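Local atomic coordinates of sortase-like protein (Streptococcus suis, PDB entry 3RE9), a protein that probably acts as a class C sortase, a transpeptidase that would join pilin subunits into pili on the bacterial surface. Residues V108-T113 and Y125-I130; I119-A124 and G169-Y174. All coordinates share one frame; numbering follows the deposited sequence.

From the N terminus the chain runs through two helices, then the early strands and a short helix of the sortase domain, before 108-113, the end of the long connection between strands 86-91 and 113-117. Contact 1 closes the hairpin of strands 113-117 and 122-133: the chain turns near 118-121 and returns so that 125-130, starting twelve residues after 113, lies beside 108-113. Contact 2 closes a far longer loop, bringing 169-174, at the end of strand 163-172, back against 119-124. The segments alternate along the sequence, so the two contacts cross. Strand 122-133 serves both, between strands 113-117 and 163-172; a probable hydrogen bond from Glu126 N to His170 O links them.

Contact 1: residues V108-T113 and Y125-I130; sequences VKIGDT and YEVDQI
Val127 is gripped through both of its backbone polar groups by 108-113. Its N donates to Asp112 O (2.7 Å), almost in line with that carbonyl, and its O accepts from Gly111 N at 2.8 Å. Contacts of the CA-H...O type accompany them, from Ile110 CA to Val127 O and from Thr113 CA to Tyr125 O (3.3 Å). Thr113 and Glu126 form an antiparallel, non-hydrogen-bonded pair with their side chains on the same face of the sheet.

Just before this pair, Lys109 to Asp112 make a type II turn, with Gly111 at a positive phi (103°) that suits glycine. The Asp112 carboxylate folds back over the turn: OD2 accepts from Lys109 N (3.0 Å), which meets it from above the carboxylate plane, while OD1 forms a salt bridge with Lys51.

Side-chain packing is of two kinds. Carbon meets carbon where Val127 CG2 touches Val108 CG1 (3.7 Å) and Val127 CG1, anti to the backbone N, reaches Ile110 CG1. The Ile110 and Ile130 side chains run alongside one another, pointing opposite ways, with Ile110 CG1 4.0 Å from Ile130 CD1. Carbon meets carbonyl oxygen where Val127 CB presses on Lys109 O (3.3 Å) and Ile130 CD1 on Val108 O.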
loop_
_atom_site.group_PDB
_atom_site.type_symbol
_atom_site.label_atom_id
_atom_site.label_comp_id
_atom_site.label_asym_id
_atom_site.label_seq_id
_atom_site.Cartn_x
_atom_site.Cartn_y
_atom_site.Cartn_z
ATOM N N VAL A 108 -12.074 -10.179 -5.427
ATOM C CA VAL A 108 -10.718 -10.726 -5.425
ATOM C C VAL A 108 -10.672 -12.012 -4.593
ATOM O O VAL A 108 -11.278 -12.082 -3.530
ATOM C CB VAL A 108 -9.678 -9.705 -4.914
ATOM C CG1 VAL A 108 -8.293 -10.322 -4.884
ATOM C CG2 VAL A 108 -9.664 -8.473 -5.799
ATOM N N LYS A 109 -9.956 -13.011 -5.111
ATOM C CA LYS A 109 -9.772 -14.323 -4.473
ATOM C C LYS A 109 -8.328 -14.562 -4.017
ATOM O O LYS A 109 -7.351 -13.970 -4.518
ATOM C CB LYS A 109 -10.072 -15.511 -5.435
ATOM C CG LYS A 109 -10.854 -15.250 -6.697
ATOM C CD LYS A 109 -10.739 -16.455 -7.601
ATOM C CE LYS A 109 -11.169 -16.116 -9.017
ATOM N NZ LYS A 109 -12.656 -16.358 -9.134
ATOM N N ILE A 110 -8.215 -15.518 -3.105
ATOM C CA ILE A 110 -6.941 -16.037 -2.700
ATOM C C ILE A 110 -6.340 -16.730 -3.938
ATOM O O ILE A 110 -7.046 -17.428 -4.709
ATOM C CB ILE A 110 -7.098 -16.905 -1.405
ATOM C CG1 ILE A 110 -7.342 -15.946 -0.210
ATOM C CG2 ILE A 110 -5.883 -17.811 -1.204
ATOM C CD1 ILE A 110 -7.506 -16.557 1.177
ATOM N N GLY A 111 -5.059 -16.470 -4.178
ATOM C CA GLY A 111 -4.404 -17.043 -5.342
ATOM C C GLY A 111 -4.247 -16.051 -6.455
ATOM O O GLY A 111 -3.416 -16.267 -7.328
ATOM N N ASP A 112 -5.067 -14.982 -6.434
ATOM C CA ASP A 112 -5.013 -13.876 -7.418
ATOM C C ASP A 112 -3.810 -12.968 -7.191
ATOM O O ASP A 112 -3.315 -12.831 -6.075
ATOM C CB ASP A 112 -6.284 -13.010 -7.402
ATOM C CG ASP A 112 -7.496 -13.709 -7.997
ATOM O OD1 ASP A 112 -7.324 -14.814 -8.604
ATOM O OD2 ASP A 112 -8.627 -13.155 -7.843
ATOM N N THR A 113 -3.395 -12.317 -8.270
ATOM C CA THR A 113 -2.185 -11.533 -8.345
ATOM C C THR A 113 -2.495 -10.035 -8.572
ATOM O O THR A 113 -3.367 -9.673 -9.373
ATOM C CB THR A 113 -1.293 -12.097 -9.471
ATOM O OG1 THR A 113 -0.880 -13.422 -9.103
ATOM C CG2 THR A 113 -0.050 -11.254 -9.708
ATOM N N TYR A 125 2.371 -9.276 -6.167
ATOM C CA TYR A 125 1.927 -9.872 -4.896
ATOM C C TYR A 125 0.829 -10.871 -5.197
ATOM O O TYR A 125 0.014 -10.646 -6.097
ATOM C CB TYR A 125 1.443 -8.805 -3.880
ATOM C CG TYR A 125 2.560 -7.915 -3.405
ATOM C CD1 TYR A 125 2.987 -6.835 -4.179
ATOM C CD2 TYR A 125 3.213 -8.164 -2.204
ATOM C CE1 TYR A 125 4.017 -6.024 -3.786
ATOM C CE2 TYR A 125 4.263 -7.358 -1.788
ATOM C CZ TYR A 125 4.668 -6.284 -2.592
ATOM O OH TYR A 125 5.716 -5.459 -2.214
ATOM N N GLU A 126 0.839 -11.984 -4.462
ATOM C CA GLU A 126 -0.182 -13.009 -4.572
ATOM C C GLU A 126 -1.087 -12.981 -3.344
ATOM O O GLU A 126 -0.617 -13.177 -2.211
ATOM C CB GLU A 126 0.484 -14.378 -4.704
ATOM C CG GLU A 126 -0.466 -15.552 -5.027
ATOM C CD GLU A 126 0.285 -16.869 -5.188
ATOM O OE1 GLU A 126 1.079 -16.988 -6.162
ATOM O OE2 GLU A 126 0.092 -17.776 -4.340
ATOM N N VAL A 127 -2.378 -12.756 -3.564
ATOM C CA VAL A 127 -3.365 -12.755 -2.469
ATOM C C VAL A 127 -3.352 -14.044 -1.635
ATOM O O VAL A 127 -3.654 -15.137 -2.164
ATOM C CB VAL A 127 -4.805 -12.449 -2.978
ATOM C CG1 VAL A 127 -5.817 -12.498 -1.822
ATOM C CG2 VAL A 127 -4.838 -11.094 -3.685
ATOM N N ASP A 128 -2.992 -13.910 -0.346
ATOM C CA ASP A 128 -2.948 -15.042 0.584
ATOM C C ASP A 128 -3.902 -14.960 1.799
ATOM O O ASP A 128 -3.962 -15.910 2.595
ATOM C CB ASP A 128 -1.512 -15.292 1.056
ATOM C CG ASP A 128 -1.009 -14.234 2.037
ATOM O OD1 ASP A 128 -1.675 -13.191 2.198
ATOM O OD2 ASP A 128 0.067 -14.443 2.644
ATOM N N GLN A 129 -4.636 -13.830 1.933
ATOM C CA GLN A 129 -5.549 -13.577 3.058
ATOM C C GLN A 129 -6.521 -12.414 2.803
ATOM O O GLN A 129 -6.121 -11.336 2.396
ATOM C CB GLN A 129 -4.759 -13.331 4.331
ATOM C CG GLN A 129 -5.588 -12.904 5.515
ATOM C CD GLN A 129 -4.736 -12.712 6.752
ATOM O OE1 GLN A 129 -4.135 -13.669 7.246
ATOM N NE2 GLN A 129 -4.650 -11.469 7.244
ATOM N N ILE A 130 -7.805 -12.664 3.027
ATOM C CA ILE A 130 -8.853 -11.656 2.896
ATOM C C ILE A 130 -9.598 -11.637 4.226
ATOM O O ILE A 130 -10.014 -12.674 4.741
ATOM C CB ILE A 130 -9.793 -11.934 1.703
ATOM C CG1 ILE A 130 -9.005 -11.853 0.408
ATOM C CG2 ILE A 130 -10.991 -10.953 1.666
ATOM C CD1 ILE A 130 -9.621 -12.644 -0.706
#

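Contact 2: residues I119-A124 and G169-Y174; sequences IVETLA and GHRIPY
Leu123 and Arg171 meet methyl to flat group: CD2 of the leucine sits over the centre of one guanidinium face, 3.3 Å from Arg171 NH2. A bend at chi2 (80°) brings the arginine head back over strand 122-133. Glu121 OE2 stays 4.3 Å from Arg171 NH2, beyond a salt bridge, though the opposite charges probably still attract.

One direct hydrogen bond joins the backbones, Ile172 N to Ala124 O, at 2.9 Å and almost straight at the hydrogen (178°). Next to it a water stands in the guanidinium plane, accepting from Ala124 N and Arg171 NE and donating to Ile172 O at 2.8 Å, so it bridges the strands where they splay apart. A second water, also near that plane, links Glu121 OE2, Thr122 O and Arg171 NH2 by weak bonds.

Thr122 CG2 lies over a face of the Tyr174 ring, 3.9 Å from its centroid, in a CH-pi contact. The methyl of Ala124 touches both Ile172 CG1 (3.9 Å) and Tyr174 CB.

Strands 122-133 and 163-172 are antiparallel neighbours in the sortase beta-barrel, but their short ends here diverge, at 122° between N-to-C directions. Arg171 NH1 reaches beyond them to a salt bridge with Asp148 of strand 148-156, while Thr122 and Ala124 touch Tyr115 of strand 113-117, and Ile119 and Val120 touch Ile3 of helix 3-11.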
loop_
_atom_site.group_PDB
_atom_site.type_symbol
_atom_site.label_atom_id
_atom_site.label_comp_id
_atom_site.label_asym_id
_atom_site.label_seq_id
_atom_site.Cartn_x
_atom_site.Cartn_y
_atom_site.Cartn_z
ATOM N N ILE A 119 8.467 3.746 -9.799
ATOM C CA ILE A 119 9.349 4.352 -10.773
ATOM C C ILE A 119 10.505 3.406 -11.095
ATOM O O ILE A 119 11.176 3.577 -12.100
ATOM C CB ILE A 119 9.848 5.765 -10.295
ATOM C CG1 ILE A 119 10.482 6.563 -11.457
ATOM C CG2 ILE A 119 10.760 5.655 -9.044
ATOM C CD1 ILE A 119 9.488 7.018 -12.582
ATOM N N VAL A 120 10.706 2.402 -10.240
ATOM C CA VAL A 120 11.813 1.459 -10.378
ATOM C C VAL A 120 11.371 0.196 -11.140
ATOM O O VAL A 120 12.078 -0.286 -12.019
ATOM C CB VAL A 120 12.406 1.079 -8.962
ATOM C CG1 VAL A 120 13.437 -0.089 -9.043
ATOM C CG2 VAL A 120 12.977 2.319 -8.228
ATOM N N GLU A 121 10.167 -0.295 -10.816
ATOM C CA GLU A 121 9.801 -1.682 -11.031
ATOM C C GLU A 121 8.332 -1.892 -10.934
ATOM O O GLU A 121 7.618 -1.134 -10.288
ATOM C CB GLU A 121 10.300 -2.532 -9.858
ATOM C CG GLU A 121 11.623 -3.139 -10.003
ATOM C CD GLU A 121 11.955 -3.985 -8.801
ATOM O OE1 GLU A 121 11.946 -3.465 -7.644
ATOM O OE2 GLU A 121 12.230 -5.189 -9.045
ATOM N N THR A 122 7.922 -3.012 -11.518
ATOM C CA THR A 122 6.695 -3.685 -11.179
ATOM C C THR A 122 7.003 -4.666 -10.050
ATOM O O THR A 122 7.975 -5.429 -10.120
ATOM C CB THR A 122 6.141 -4.426 -12.394
ATOM O OG1 THR A 122 5.843 -3.459 -13.396
ATOM C CG2 THR A 122 4.875 -5.185 -12.050
ATOM N N LEU A 123 6.156 -4.610 -9.020
ATOM C CA LEU A 123 6.148 -5.573 -7.937
ATOM C C LEU A 123 4.884 -6.420 -8.013
ATOM O O LEU A 123 3.803 -5.905 -8.238
ATOM C CB LEU A 123 6.188 -4.864 -6.581
ATOM C CG LEU A 123 7.203 -3.761 -6.345
ATOM C CD1 LEU A 123 6.665 -2.896 -5.237
ATOM C CD2 LEU A 123 8.552 -4.371 -5.996
ATOM N N ALA A 124 5.046 -7.721 -7.808
ATOM C CA ALA A 124 3.959 -8.679 -7.913
ATOM C C ALA A 124 3.647 -9.260 -6.540
ATOM O O ALA A 124 4.551 -9.662 -5.825
ATOM C CB ALA A 124 4.342 -9.783 -8.890
ATOM N N GLY A 169 -1.555 -9.670 -0.020
ATOM C CA GLY A 169 -0.707 -10.542 -0.817
ATOM C C GLY A 169 0.717 -10.569 -0.306
ATOM O O GLY A 169 1.165 -9.587 0.244
ATOM N N HIS A 170 1.424 -11.686 -0.483
ATOM C CA HIS A 170 2.880 -11.765 -0.199
ATOM C C HIS A 170 3.646 -11.510 -1.505
ATOM O O HIS A 170 3.128 -11.754 -2.595
ATOM C CB HIS A 170 3.289 -13.120 0.418
ATOM C CG HIS A 170 2.990 -14.306 -0.460
ATOM N ND1 HIS A 170 1.811 -15.025 -0.374
ATOM C CD2 HIS A 170 3.707 -14.883 -1.456
ATOM C CE1 HIS A 170 1.815 -15.990 -1.281
ATOM N NE2 HIS A 170 2.954 -15.926 -1.949
ATOM N N ARG A 171 4.860 -10.992 -1.402
ATOM C CA ARG A 171 5.660 -10.722 -2.585
ATOM C C ARG A 171 5.943 -12.009 -3.343
ATOM O O ARG A 171 6.268 -13.019 -2.741
ATOM C CB ARG A 171 6.968 -10.054 -2.178
ATOM C CG ARG A 171 7.874 -9.675 -3.314
ATOM C CD ARG A 171 7.447 -8.377 -3.987
ATOM N NE ARG A 171 8.474 -8.020 -4.971
ATOM C CZ ARG A 171 9.589 -7.346 -4.697
ATOM N NH1 ARG A 171 9.823 -6.896 -3.473
ATOM N NH2 ARG A 171 10.459 -7.102 -5.657
ATOM N N ILE A 172 5.778 -11.989 -4.655
ATOM C CA ILE A 172 6.199 -13.115 -5.493
ATOM C C ILE A 172 7.161 -12.585 -6.583
ATOM O O ILE A 172 7.159 -11.372 -6.874
ATOM C CB ILE A 172 4.996 -13.948 -6.061
ATOM C CG1 ILE A 172 4.021 -13.075 -6.850
ATOM C CG2 ILE A 172 4.235 -14.621 -4.930
ATOM C CD1 ILE A 172 3.279 -13.802 -7.992
ATOM N N PRO A 173 8.024 -13.464 -7.142
ATOM C CA PRO A 173 8.872 -13.027 -8.234
ATOM C C PRO A 173 8.087 -12.502 -9.440
ATOM O O PRO A 173 7.002 -13.010 -9.779
ATOM C CB PRO A 173 9.632 -14.298 -8.599
ATOM C CG PRO A 173 9.659 -15.064 -7.354
ATOM C CD PRO A 173 8.309 -14.871 -6.797
ATOM N N TYR A 174 8.638 -11.463 -10.057
ATOM C CA TYR A 174 8.070 -10.898 -11.263
ATOM C C TYR A 174 8.991 -11.155 -12.458
ATOM O O TYR A 174 10.093 -10.609 -12.553
ATOM C CB TYR A 174 7.808 -9.410 -11.086
ATOM C CG TYR A 174 7.325 -8.747 -12.335
ATOM C CD1 TYR A 174 6.009 -8.892 -12.754
ATOM C CD2 TYR A 174 8.181 -7.977 -13.102
ATOM C CE1 TYR A 174 5.564 -8.290 -13.911
ATOM C CE2 TYR A 174 7.746 -7.365 -14.253
ATOM C CZ TYR A 174 6.442 -7.524 -14.651
ATOM O OH TYR A 174 6.020 -6.907 -15.796
HETATM O O HOH W 1 9.986 -7.789 -8.957
HETATM O O HOH W 2 7.693 -8.759 -7.628
#